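Local coordinates for putative sugar ABC transport system, substrate-binding protein (Bordetella parapertussis, PDB 5IX8), which probably binds a carbohydrate in the periplasm as the solute-binding component of a sugar ABC transport system, at residues R2-A12 against D39-E47. Numbering follows the deposited sequence.
Sequences RLQGIVEPIVA and DEARRSNVE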
loop_
_atom_site.group_PDB
_atom_site.type_symbol
_atom_site.label_atom_id
_atom_site.label_comp_id
_atom_site.label_asym_id
_atom_site.label_seq_id
_atom_site.Cartn_x
_atom_site.Cartn_y
_atom_site.Cartn_z
ATOM N N ARG A 2 2.595 12.600 -15.360
ATOM C CA ARG A 2 2.659 12.197 -13.957
ATOM C C ARG A 2 1.336 11.625 -13.466
ATOM O O ARG A 2 1.314 10.974 -12.408
ATOM C CB ARG A 2 3.071 13.384 -13.063
ATOM C CG ARG A 2 1.995 14.453 -12.865
ATOM C CD ARG A 2 2.572 15.718 -12.195
ATOM N NE ARG A 2 1.520 16.688 -11.903
ATOM C CZ ARG A 2 1.092 17.618 -12.750
ATOM N NH1 ARG A 2 1.649 17.758 -13.971
ATOM N NH2 ARG A 2 0.125 18.434 -12.367
ATOM N N LEU A 3 0.232 11.907 -14.163
ATOM C CA LEU A 3 -1.072 11.370 -13.780
ATOM C C LEU A 3 -1.497 10.199 -14.670
ATOM O O LEU A 3 -2.635 9.724 -14.557
ATOM C CB LEU A 3 -2.125 12.492 -13.793
ATOM C CG LEU A 3 -1.847 13.545 -12.708
ATOM C CD1 LEU A 3 -2.603 14.841 -13.029
ATOM C CD2 LEU A 3 -2.213 13.011 -11.343
ATOM N N GLN A 4 -0.596 9.722 -15.540
ATOM C CA GLN A 4 -0.817 8.548 -16.407
ATOM C C GLN A 4 -2.107 8.638 -17.227
ATOM O O GLN A 4 -2.746 7.621 -17.492
ATOM C CB GLN A 4 -0.839 7.250 -15.605
ATOM C CG GLN A 4 0.494 6.722 -15.168
ATOM C CD GLN A 4 0.373 5.359 -14.451
ATOM O OE1 GLN A 4 -0.699 4.721 -14.434
ATOM N NE2 GLN A 4 1.474 4.910 -13.865
ATOM N N GLY A 5 -2.504 9.842 -17.631
ATOM C CA GLY A 5 -3.746 10.053 -18.367
ATOM C C GLY A 5 -5.027 9.793 -17.608
ATOM O O GLY A 5 -6.089 9.735 -18.223
ATOM N N ILE A 6 -4.970 9.653 -16.290
ATOM C CA ILE A 6 -6.179 9.292 -15.556
ATOM C C ILE A 6 -7.115 10.474 -15.449
ATOM O O ILE A 6 -8.345 10.323 -15.532
ATOM C CB ILE A 6 -5.807 8.743 -14.173
ATOM C CG1 ILE A 6 -5.128 7.396 -14.365
ATOM C CG2 ILE A 6 -7.061 8.642 -13.284
ATOM C CD1 ILE A 6 -4.409 6.905 -13.106
ATOM N N VAL A 7 -6.550 11.666 -15.253
ATOM C CA VAL A 7 -7.330 12.875 -15.083
ATOM C C VAL A 7 -6.436 14.029 -15.532
ATOM O O VAL A 7 -5.211 13.940 -15.449
ATOM C CB VAL A 7 -7.779 12.979 -13.610
ATOM C CG1 VAL A 7 -6.542 13.021 -12.688
ATOM C CG2 VAL A 7 -8.659 14.172 -13.417
ATOM N N GLU A 8 -7.053 15.113 -16.036
ATOM C CA GLU A 8 -6.267 16.294 -16.385
ATOM C C GLU A 8 -5.948 17.091 -15.109
ATOM O O GLU A 8 -6.792 17.187 -14.225
ATOM C CB GLU A 8 -7.082 17.146 -17.371
ATOM C CG GLU A 8 -7.184 18.588 -17.093
ATOM C CD GLU A 8 -8.004 19.373 -18.130
ATOM O OE1 GLU A 8 -9.028 18.848 -18.661
ATOM O OE2 GLU A 8 -7.628 20.536 -18.387
ATOM N N PRO A 9 -4.733 17.611 -14.938
ATOM C CA PRO A 9 -4.456 18.400 -13.720
ATOM C C PRO A 9 -5.150 19.752 -13.777
ATOM O O PRO A 9 -5.076 20.454 -14.788
ATOM C CB PRO A 9 -2.931 18.567 -13.731
ATOM C CG PRO A 9 -2.557 18.467 -15.145
ATOM C CD PRO A 9 -3.584 17.576 -15.856
ATOM N N ILE A 10 -5.781 20.148 -12.672
ATOM C CA ILE A 10 -6.298 21.496 -12.567
ATOM C C ILE A 10 -5.776 22.134 -11.286
ATOM O O ILE A 10 -5.029 21.526 -10.512
ATOM C CB ILE A 10 -7.834 21.550 -12.628
ATOM C CG1 ILE A 10 -8.451 20.745 -11.487
ATOM C CG2 ILE A 10 -8.356 21.129 -14.055
ATOM C CD1 ILE A 10 -9.956 21.022 -11.373
ATOM N N VAL A 11 -6.178 23.384 -11.076
ATOM C CA VAL A 11 -5.685 24.208 -9.980
ATOM C C VAL A 11 -6.860 24.683 -9.147
ATOM O O VAL A 11 -7.879 25.111 -9.702
ATOM C CB VAL A 11 -4.911 25.404 -10.543
ATOM C CG1 VAL A 11 -4.416 26.282 -9.411
ATOM C CG2 VAL A 11 -3.781 24.900 -11.427
ATOM N N ALA A 12 -6.717 24.613 -7.824
ATOM C CA ALA A 12 -7.769 25.072 -6.923
ATOM C C ALA A 12 -7.910 26.576 -7.052
ATOM O O ALA A 12 -6.909 27.306 -7.128
ATOM C CB ALA A 12 -7.448 24.707 -5.468
ATOM N N ASP A 39 3.831 17.329 -3.507
ATOM C CA ASP A 39 4.283 17.864 -4.778
ATOM C C ASP A 39 3.115 18.248 -5.685
ATOM O O ASP A 39 3.197 19.236 -6.424
ATOM C CB ASP A 39 5.197 16.869 -5.483
ATOM C CG ASP A 39 5.785 17.469 -6.716
ATOM O OD1 ASP A 39 6.614 18.400 -6.548
ATOM O OD2 ASP A 39 5.394 17.056 -7.834
ATOM N N GLU A 40 2.030 17.482 -5.670
ATOM C CA GLU A 40 0.896 17.901 -6.481
ATOM C C GLU A 40 0.257 19.156 -5.906
ATOM O O GLU A 40 -0.221 20.011 -6.660
ATOM C CB GLU A 40 -0.122 16.753 -6.585
ATOM C CG GLU A 40 -1.132 17.016 -7.690
ATOM C CD GLU A 40 -0.536 16.942 -9.089
ATOM O OE1 GLU A 40 0.592 16.416 -9.289
ATOM O OE2 GLU A 40 -1.243 17.383 -10.022
ATOM N N ALA A 41 0.242 19.301 -4.578
ATOM C CA ALA A 41 -0.391 20.486 -3.995
ATOM C C ALA A 41 0.309 21.761 -4.434
ATOM O O ALA A 41 -0.357 22.780 -4.693
ATOM C CB ALA A 41 -0.415 20.399 -2.470
ATOM N N ARG A 42 1.645 21.742 -4.510
ATOM C CA ARG A 42 2.359 22.965 -4.899
ATOM C C ARG A 42 2.227 23.244 -6.394
ATOM O O ARG A 42 2.600 24.336 -6.844
ATOM C CB ARG A 42 3.822 22.868 -4.476
ATOM C CG ARG A 42 4.579 21.789 -5.221
ATOM C CD ARG A 42 6.030 21.662 -4.727
ATOM N NE ARG A 42 6.909 22.708 -5.287
ATOM C CZ ARG A 42 7.556 22.595 -6.458
ATOM N NH1 ARG A 42 7.427 21.483 -7.187
ATOM N NH2 ARG A 42 8.323 23.584 -6.893
ATOM N N ARG A 43 1.715 22.285 -7.169
ATOM C CA ARG A 43 1.366 22.516 -8.561
ATOM C C ARG A 43 -0.056 23.029 -8.710
ATOM O O ARG A 43 -0.442 23.489 -9.801
ATOM C CB ARG A 43 1.519 21.215 -9.339
ATOM C CG ARG A 43 2.928 20.704 -9.335
ATOM C CD ARG A 43 2.909 19.327 -9.945
ATOM N NE ARG A 43 4.198 18.652 -9.968
ATOM C CZ ARG A 43 4.895 18.371 -11.062
ATOM N NH1 ARG A 43 4.460 18.740 -12.255
ATOM N NH2 ARG A 43 6.018 17.680 -10.950
ATOM N N SER A 44 -0.838 22.988 -7.636
ATOM C CA SER A 44 -2.283 23.058 -7.774
ATOM C C SER A 44 -2.949 24.043 -6.823
ATOM O O SER A 44 -4.176 23.993 -6.676
ATOM C CB SER A 44 -2.902 21.665 -7.552
ATOM O OG SER A 44 -2.303 20.686 -8.404
ATOM N N ASN A 45 -2.182 24.904 -6.146
ATOM C CA ASN A 45 -2.729 25.889 -5.197
ATOM C C ASN A 45 -3.491 25.227 -4.043
ATOM O O ASN A 45 -4.563 25.687 -3.628
ATOM C CB ASN A 45 -3.614 26.914 -5.902
ATOM C CG ASN A 45 -3.970 28.073 -4.981
ATOM O OD1 ASN A 45 -3.120 28.535 -4.197
ATOM N ND2 ASN A 45 -5.215 28.549 -5.063
ATOM N N VAL A 46 -2.938 24.143 -3.515
ATOM C CA VAL A 46 -3.512 23.432 -2.377
ATOM C C VAL A 46 -2.508 23.512 -1.247
ATOM O O VAL A 46 -1.293 23.407 -1.478
ATOM C CB VAL A 46 -3.841 21.963 -2.724
ATOM C CG1 VAL A 46 -4.175 21.166 -1.463
ATOM C CG2 VAL A 46 -5.032 21.945 -3.718
ATOM N N GLU A 47 -3.002 23.712 -0.023
ATOM C CA GLU A 47 -2.134 23.821 1.145
ATOM C C GLU A 47 -2.166 22.519 1.932
ATOM O O GLU A 47 -3.245 22.033 2.295
ATOM C CB GLU A 47 -2.587 24.971 2.039
ATOM C CG GLU A 47 -1.717 25.183 3.237
ATOM C CD GLU A 47 -2.234 26.292 4.131
ATOM O OE1 GLU A 47 -3.158 27.015 3.710
ATOM O OE2 GLU A 47 -1.721 26.441 5.258
HETATM O O HOH W 1 -2.413 20.677 -11.169
#
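Arg2 meets the buried carboxylate of Glu40 side-on, one nitrogen to each oxygen: NE donates to OE1 of Glu40 at 2.8 Å, and NH2 donates to OE2 of Glu40 at 2.9 Å. The guanidinium and carboxylate planes lie 25° apart, close to the flat pairing that suits these two groups. A bend about CB-CG (chi2 69°) turns the Glu40 carboxylate toward Arg2. Arg259 of helix 254-270 forms a salt bridge with OE1, and Gln263 donates to OE2.

Arg43 NH1 lies over one face of the Arg2 guanidinium, near its rim, 3.4 Å from Arg2 NH1 and without a hydrogen bond. NE and NH2 of Arg43 both donate to Asp39 OD2, probably offsetting the like charges. The Ser44 hydroxyl donates to Glu40 O and accepts from a water that also donates to Ile10 O. Ala12 N donates to Ser44 O (2.9 Å). Asn45, whose positive phi (60°) asparagine tolerates well, sends ND2 to Ala12 O (2.9 Å), well above the carbonyl plane.

In the parallel-sheet lobe of this two-lobed periplasmic binding protein, polar bonds thus join the loop before strand 17-22 to the C-terminal end of helix 28-43; two arginines probably keep Glu40 ionised.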